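Local coordinates for protein HhaI Restriction Endonuclease (Haemophilus parahaemolyticus, PDB 6UKF) that binds DNA at its recognition sequence and, as a restriction endonuclease, cleaves both strands in a reaction that probably depends on divalent metal ions, at residues A[155-160]-A[227-232]. Sequence-based numbering, arbitrary orientation.
With EDO (1,2-ethanediol), chain D; nucleotides of chain C; nucleotides of chain B.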
ATOM      1  N   ARG A 155      10.361   9.452   1.429  1.00  8.26           N
ATOM      2  CA  ARG A 155      11.379   8.429   1.611  1.00  8.51           C
ATOM      3  C   ARG A 155      11.549   7.615   0.340  1.00  8.91           C
ATOM      4  O   ARG A 155      10.609   7.438  -0.437  1.00  8.49           O
ATOM      5  CB  ARG A 155      11.050   7.485   2.778  1.00  8.89           C
ATOM      6  CG  ARG A 155       9.849   6.555   2.576  1.00  9.20           C
ATOM      7  CD  ARG A 155       9.649   5.713   3.828  1.00  8.50           C
ATOM      8  NE  ARG A 155       8.456   4.869   3.808  1.00  8.75           N
ATOM      9  CZ  ARG A 155       8.431   3.595   3.419  1.00  8.55           C
ATOM     10  NH1 ARG A 155       9.533   2.993   2.991  1.00  9.11           N
ATOM     11  NH2 ARG A 155       7.291   2.920   3.455  1.00  8.78           N
ATOM     12  N   ILE A 156      12.772   7.121   0.148  1.00  9.69           N
ATOM     13  CA  ILE A 156      13.028   6.125  -0.880  1.00 10.00           C
ATOM     14  C   ILE A 156      12.232   4.877  -0.552  1.00  9.81           C
ATOM     15  O   ILE A 156      12.324   4.340   0.558  1.00 12.91           O
ATOM     16  CB  ILE A 156      14.528   5.793  -0.924  1.00 10.61           C
ATOM     17  CG1 ILE A 156      15.346   7.018  -1.329  1.00 11.77           C
ATOM     18  CG2 ILE A 156      14.787   4.617  -1.866  1.00 11.48           C
ATOM     19  CD1 ILE A 156      16.843   6.826  -1.153  1.00 14.14           C
ATOM     20  N   LYS A 157      11.451   4.398  -1.513  1.00  9.57           N
ATOM     21  CA  LYS A 157      10.822   3.085  -1.396  1.00  9.35           C
ATOM     22  C   LYS A 157      11.136   2.304  -2.666  1.00  9.30           C
ATOM     23  O   LYS A 157      10.575   2.573  -3.733  1.00  9.07           O
ATOM     24  CB  LYS A 157       9.324   3.162  -1.125  1.00  8.88           C
ATOM     25  CG  LYS A 157       8.706   1.780  -0.916  1.00  9.19           C
ATOM     26  CD  LYS A 157       7.374   1.822  -0.171  1.00  9.45           C
ATOM     27  CE  LYS A 157       6.314   2.641  -0.897  1.00  8.66           C
ATOM     28  NZ  LYS A 157       5.900   2.048  -2.198  1.00  8.48           N
ATOM     29  N   LYS A 158      12.058   1.355  -2.538  1.00  9.43           N
ATOM     30  CA  LYS A 158      12.420   0.480  -3.639  1.00  9.88           C
ATOM     31  C   LYS A 158      11.170  -0.117  -4.269  1.00  9.65           C
ATOM     32  O   LYS A 158      10.223  -0.490  -3.573  1.00  9.93           O
ATOM     33  CB  LYS A 158      13.299  -0.638  -3.078  1.00 11.24           C
ATOM     34  CG  LYS A 158      13.915  -1.553  -4.103  1.00 12.17           C
ATOM     35  CD  LYS A 158      14.639  -2.681  -3.396  1.00 13.03           C
ATOM     36  CE  LYS A 158      15.322  -3.619  -4.367  1.00 13.58           C
ATOM     37  NZ  LYS A 158      15.931  -4.776  -3.654  1.00 14.99           N
ATOM     38  N   SER A 159      11.171  -0.205  -5.598  1.00  9.74           N
ATOM     39  CA  SER A 159      10.060  -0.828  -6.298  1.00 10.01           C
ATOM     40  C   SER A 159      10.046  -2.332  -6.034  1.00  9.75           C
ATOM     41  O   SER A 159      10.976  -2.905  -5.459  1.00 10.80           O
ATOM     42  CB  SER A 159      10.128  -0.525  -7.794  1.00 10.45           C
ATOM     43  OG  SER A 159       9.909   0.855  -8.044  1.00 10.88           O
ATOM     44  N   GLY A 160       8.962  -2.977  -6.463  1.00 10.19           N
ATOM     45  CA  GLY A 160       8.699  -4.349  -6.097  1.00 10.42           C
ATOM     46  C   GLY A 160       9.346  -5.361  -7.023  1.00 10.93           C
ATOM     47  O   GLY A 160      10.047  -5.038  -7.979  1.00 11.81           O
ATOM     48  N   ASN A 227      13.285   5.012  -6.354  1.00 11.12           N
ATOM     49  CA  ASN A 227      12.752   6.366  -6.332  1.00 11.08           C
ATOM     50  C   ASN A 227      12.101   6.666  -4.981  1.00  9.66           C
ATOM     51  O   ASN A 227      11.872   5.778  -4.156  1.00 10.41           O
ATOM     52  CB  ASN A 227      11.772   6.574  -7.486  1.00 12.01           C
ATOM     53  CG  ASN A 227      12.468   6.603  -8.837  1.00 13.92           C
ATOM     54  OD1 ASN A 227      13.667   6.876  -8.919  1.00 17.06           O
ATOM     55  ND2 ASN A 227      11.723   6.322  -9.900  1.00 14.86           N
ATOM     56  N   ALA A 228      11.818   7.946  -4.755  1.00  9.72           N
ATOM     57  CA  ALA A 228      11.321   8.435  -3.479  1.00  9.29           C
ATOM     58  C   ALA A 228       9.891   8.929  -3.631  1.00  8.66           C
ATOM     59  O   ALA A 228       9.544   9.577  -4.626  1.00  9.69           O
ATOM     60  CB  ALA A 228      12.204   9.570  -2.951  1.00 11.61           C
ATOM     61  N   ASN A 229       9.094   8.632  -2.622  1.00  8.33           N
ATOM     62  CA  ASN A 229       7.670   9.001  -2.638  1.00  8.20           C
ATOM     63  C   ASN A 229       7.266   9.701  -1.349  1.00  8.03           C
ATOM     64  O   ASN A 229       7.792   9.380  -0.265  1.00  8.64           O
ATOM     65  CB  ASN A 229       6.762   7.779  -2.850  1.00  8.82           C
ATOM     66  CG  ASN A 229       7.229   6.517  -2.146  1.00  8.62           C
ATOM     67  OD1 ASN A 229       7.307   5.451  -2.762  1.00 12.31           O
ATOM     68  ND2 ASN A 229       7.530   6.613  -0.854  1.00  9.27           N
ATOM     69  N   VAL A 230       6.393  10.684  -1.502  1.00  7.53           N
ATOM     70  CA  VAL A 230       5.594  11.140  -0.378  1.00  8.12           C
ATOM     71  C   VAL A 230       4.631  10.019  -0.029  1.00  8.05           C
ATOM     72  O   VAL A 230       3.979   9.452  -0.913  1.00  8.82           O
ATOM     73  CB  VAL A 230       4.842  12.420  -0.765  1.00  7.78           C
ATOM     74  CG1 VAL A 230       3.898  12.842   0.338  1.00  8.69           C
ATOM     75  CG2 VAL A 230       5.831  13.531  -1.090  1.00  9.07           C
ATOM     76  N   ILE A 231       4.558   9.665   1.248  1.00  7.54           N
ATOM     77  CA  ILE A 231       3.760   8.517   1.666  1.00  7.52           C
ATOM     78  C   ILE A 231       3.185   8.799   3.044  1.00  7.64           C
ATOM     79  O   ILE A 231       3.852   9.370   3.911  1.00  7.82           O
ATOM     80  CB  ILE A 231       4.581   7.210   1.586  1.00  8.26           C
ATOM     81  CG1 ILE A 231       3.733   6.008   2.001  1.00  8.09           C
ATOM     82  CG2 ILE A 231       5.853   7.309   2.425  1.00  8.90           C
ATOM     83  CD1 ILE A 231       4.285   4.699   1.501  1.00  9.41           C
ATOM     84  N   PHE A 232       1.930   8.408   3.232  1.00  7.35           N
ATOM     85  CA  PHE A 232       1.171   8.747   4.424  1.00  7.79           C
ATOM     86  C   PHE A 232       1.091   7.559   5.367  1.00  7.66           C
ATOM     87  O   PHE A 232       0.892   6.420   4.938  1.00  8.28           O
ATOM     88  CB  PHE A 232      -0.229   9.210   4.027  1.00  8.79           C
ATOM     89  CG  PHE A 232      -0.213  10.420   3.148  1.00  8.04           C
ATOM     90  CD1 PHE A 232      -0.204  10.296   1.771  1.00 10.10           C
ATOM     91  CD2 PHE A 232      -0.140  11.687   3.702  1.00 11.22           C
ATOM     92  CE1 PHE A 232      -0.157  11.413   0.961  1.00 10.11           C
ATOM     93  CE2 PHE A 232      -0.095  12.808   2.894  1.00 11.89           C
ATOM     94  CZ  PHE A 232      -0.104  12.670   1.521  1.00  9.79           C
TER
HETATM   95  C1  EDO D 701      17.217  -3.557  -0.782  1.00 31.98           C
HETATM   96  O1  EDO D 701      18.114  -3.591  -1.897  1.00 31.67           O
HETATM   97  C2  EDO D 701      17.452  -4.792   0.080  1.00 33.58           C
HETATM   98  O2  EDO D 701      16.901  -5.932  -0.590  1.00 35.22           O
ATOM     99  P    DT C   4      16.922   2.206   7.151  1.00 15.78           P
ATOM    100  OP1  DT C   4      18.240   1.534   7.083  1.00 18.13           O
ATOM    101  OP2  DT C   4      16.786   3.616   6.724  1.00 16.79           O
ATOM    102  O5'  DT C   4      15.885   1.325   6.334  1.00 15.46           O
ATOM    103  C5'  DT C   4      15.782  -0.048   6.630  1.00 17.01           C
ATOM    104  C4'  DT C   4      14.674  -0.682   5.832  1.00 19.25           C
ATOM    105  O4'  DT C   4      13.411  -0.296   6.373  1.00 19.93           O
ATOM    106  C3'  DT C   4      14.632  -0.285   4.356  1.00 17.93           C
ATOM    107  O3'  DT C   4      15.299  -1.318   3.611  1.00 18.74           O
ATOM    108  C2'  DT C   4      13.139  -0.121   4.031  1.00 19.19           C
ATOM    109  C1'  DT C   4      12.434  -0.391   5.362  1.00 19.79           C
ATOM    110  N1   DT C   4      11.355   0.556   5.746  1.00 18.17           N
ATOM    111  C2   DT C   4      10.066   0.094   5.855  1.00 17.33           C
ATOM    112  O2   DT C   4       9.744  -1.054   5.605  1.00 17.82           O
ATOM    113  N3   DT C   4       9.153   1.032   6.249  1.00 15.01           N
ATOM    114  C4   DT C   4       9.399   2.357   6.560  1.00 14.92           C
ATOM    115  O4   DT C   4       8.509   3.123   6.907  1.00 16.23           O
ATOM    116  C5   DT C   4      10.775   2.772   6.448  1.00 15.79           C
ATOM    117  C7   DT C   4      11.160   4.180   6.762  1.00 16.68           C
ATOM    118  C6   DT C   4      11.680   1.860   6.065  1.00 18.33           C
ATOM    119  P    DC C   6      13.120  -6.164  -1.417  1.00 12.35           P
ATOM    120  OP1  DC C   6      14.173  -6.530  -0.444  1.00 13.46           O
ATOM    121  OP2  DC C   6      13.511  -5.737  -2.778  1.00 12.77           O
ATOM    122  O5'  DC C   6      12.102  -7.384  -1.581  1.00 12.40           O
ATOM    123  C5'  DC C   6      11.665  -8.100  -0.432  1.00 12.70           C
ATOM    124  C4'  DC C   6      10.201  -8.475  -0.530  1.00 11.82           C
ATOM    125  O4'  DC C   6       9.375  -7.279  -0.381  1.00 11.59           O
ATOM    126  C3'  DC C   6       9.752  -9.102  -1.852  1.00 11.74           C
ATOM    127  O3'  DC C   6       8.711 -10.038  -1.590  1.00 12.11           O
ATOM    128  C2'  DC C   6       9.279  -7.891  -2.646  1.00 11.04           C
ATOM    129  C1'  DC C   6       8.581  -7.099  -1.549  1.00 11.29           C
ATOM    130  N1   DC C   6       8.431  -5.640  -1.789  1.00 10.32           N
ATOM    131  C2   DC C   6       7.276  -5.011  -1.332  1.00  9.92           C
ATOM    132  O2   DC C   6       6.417  -5.689  -0.757  1.00 10.58           O
ATOM    133  N3   DC C   6       7.124  -3.680  -1.537  1.00  9.42           N
ATOM    134  C4   DC C   6       8.078  -2.987  -2.157  1.00  9.65           C
ATOM    135  N4   DC C   6       7.883  -1.675  -2.331  1.00  9.65           N
ATOM    136  C5   DC C   6       9.274  -3.609  -2.623  1.00  9.47           C
ATOM    137  C6   DC C   6       9.409  -4.927  -2.417  1.00 10.00           C
TER
ATOM    138  P    DG B   6       8.067   6.169 -10.663  1.00 11.35           P
ATOM    139  OP1  DG B   6       7.865   7.550 -11.149  1.00 12.47           O
ATOM    140  OP2  DG B   6       9.111   5.891  -9.651  1.00 11.55           O
ATOM    141  O5'  DG B   6       6.680   5.619 -10.113  1.00 11.03           O
ATOM    142  C5'  DG B   6       5.537   5.676 -10.943  1.00 11.90           C
ATOM    143  C4'  DG B   6       4.353   5.032 -10.261  1.00 10.45           C
ATOM    144  O4'  DG B   6       4.567   3.597 -10.170  1.00 10.64           O
ATOM    145  C3'  DG B   6       4.081   5.509  -8.831  1.00  9.86           C
ATOM    146  O3'  DG B   6       2.686   5.701  -8.684  1.00  9.17           O
ATOM    147  C2'  DG B   6       4.629   4.384  -7.960  1.00  9.81           C
ATOM    148  C1'  DG B   6       4.364   3.166  -8.831  1.00 10.07           C
ATOM    149  N9   DG B   6       5.229   2.021  -8.593  1.00  9.66           N
ATOM    150  C8   DG B   6       6.590   2.020  -8.415  1.00 10.00           C
ATOM    151  N7   DG B   6       7.088   0.824  -8.245  1.00 10.24           N
ATOM    152  C5   DG B   6       5.984  -0.021  -8.326  1.00  9.51           C
ATOM    153  C6   DG B   6       5.895  -1.433  -8.214  1.00 10.13           C
ATOM    154  O6   DG B   6       6.805  -2.248  -8.021  1.00 10.84           O
ATOM    155  N1   DG B   6       4.583  -1.880  -8.353  1.00 10.39           N
ATOM    156  C2   DG B   6       3.497  -1.070  -8.574  1.00 10.29           C
ATOM    157  N2   DG B   6       2.309  -1.680  -8.681  1.00 11.66           N
ATOM    158  N3   DG B   6       3.567   0.248  -8.680  1.00 10.31           N
ATOM    159  C4   DG B   6       4.837   0.701  -8.546  1.00  9.61           C
TER
HETATM  160  O   HOH W   1      10.948   3.071  -6.481  1.00 10.76           O
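Arg155 and Asn229 face each other as a hydrogen-bonded antiparallel pair, Arg155 N reaching Asn229 O at 3.1 Å and Asn229 N returning to Arg155 O at 2.9 Å. Beyond them Ile156 and Ala228 form a non-hydrogen-bonded pair, their CA atoms 3.9 Å apart; Ala228 CB lies 4.4 Å from Ile156 CG1. Lys157 N donates to Asn227 O.

Arg155 passes Ile231, NE lying 3.8 Å from CG2, and lays its guanidinium with one face on the thymine of DT4 of chain C; its NH2 bonds a guanine O6 and Gln53. Lys157, bent at chi3 (60°), brings CE against Asn229 OD1 and Ile231 CD1, while NZ bonds a guanine O6 and Gln56. Long cationic chains suit this place, their methylenes packing on protein and their tips reaching guanine O6, consistent with base recognition.

Polar bonds join 158-160 and Asn227 to the DNA. Ser159 OG donates to N7 and Gly160 N to O6 of DG6 of chain B, Lys158 O accepts N4 of DC6 of chain C, and Asn227 ND2 grips OP2 of DG6 of chain B at 2.7 Å. One water joins Lys157 O, Ser159 OG and Asn227 N.

Strand 228-236 runs between strands 148-156 and 51-62, with Val230 and Phe232 packed against helix 80-91.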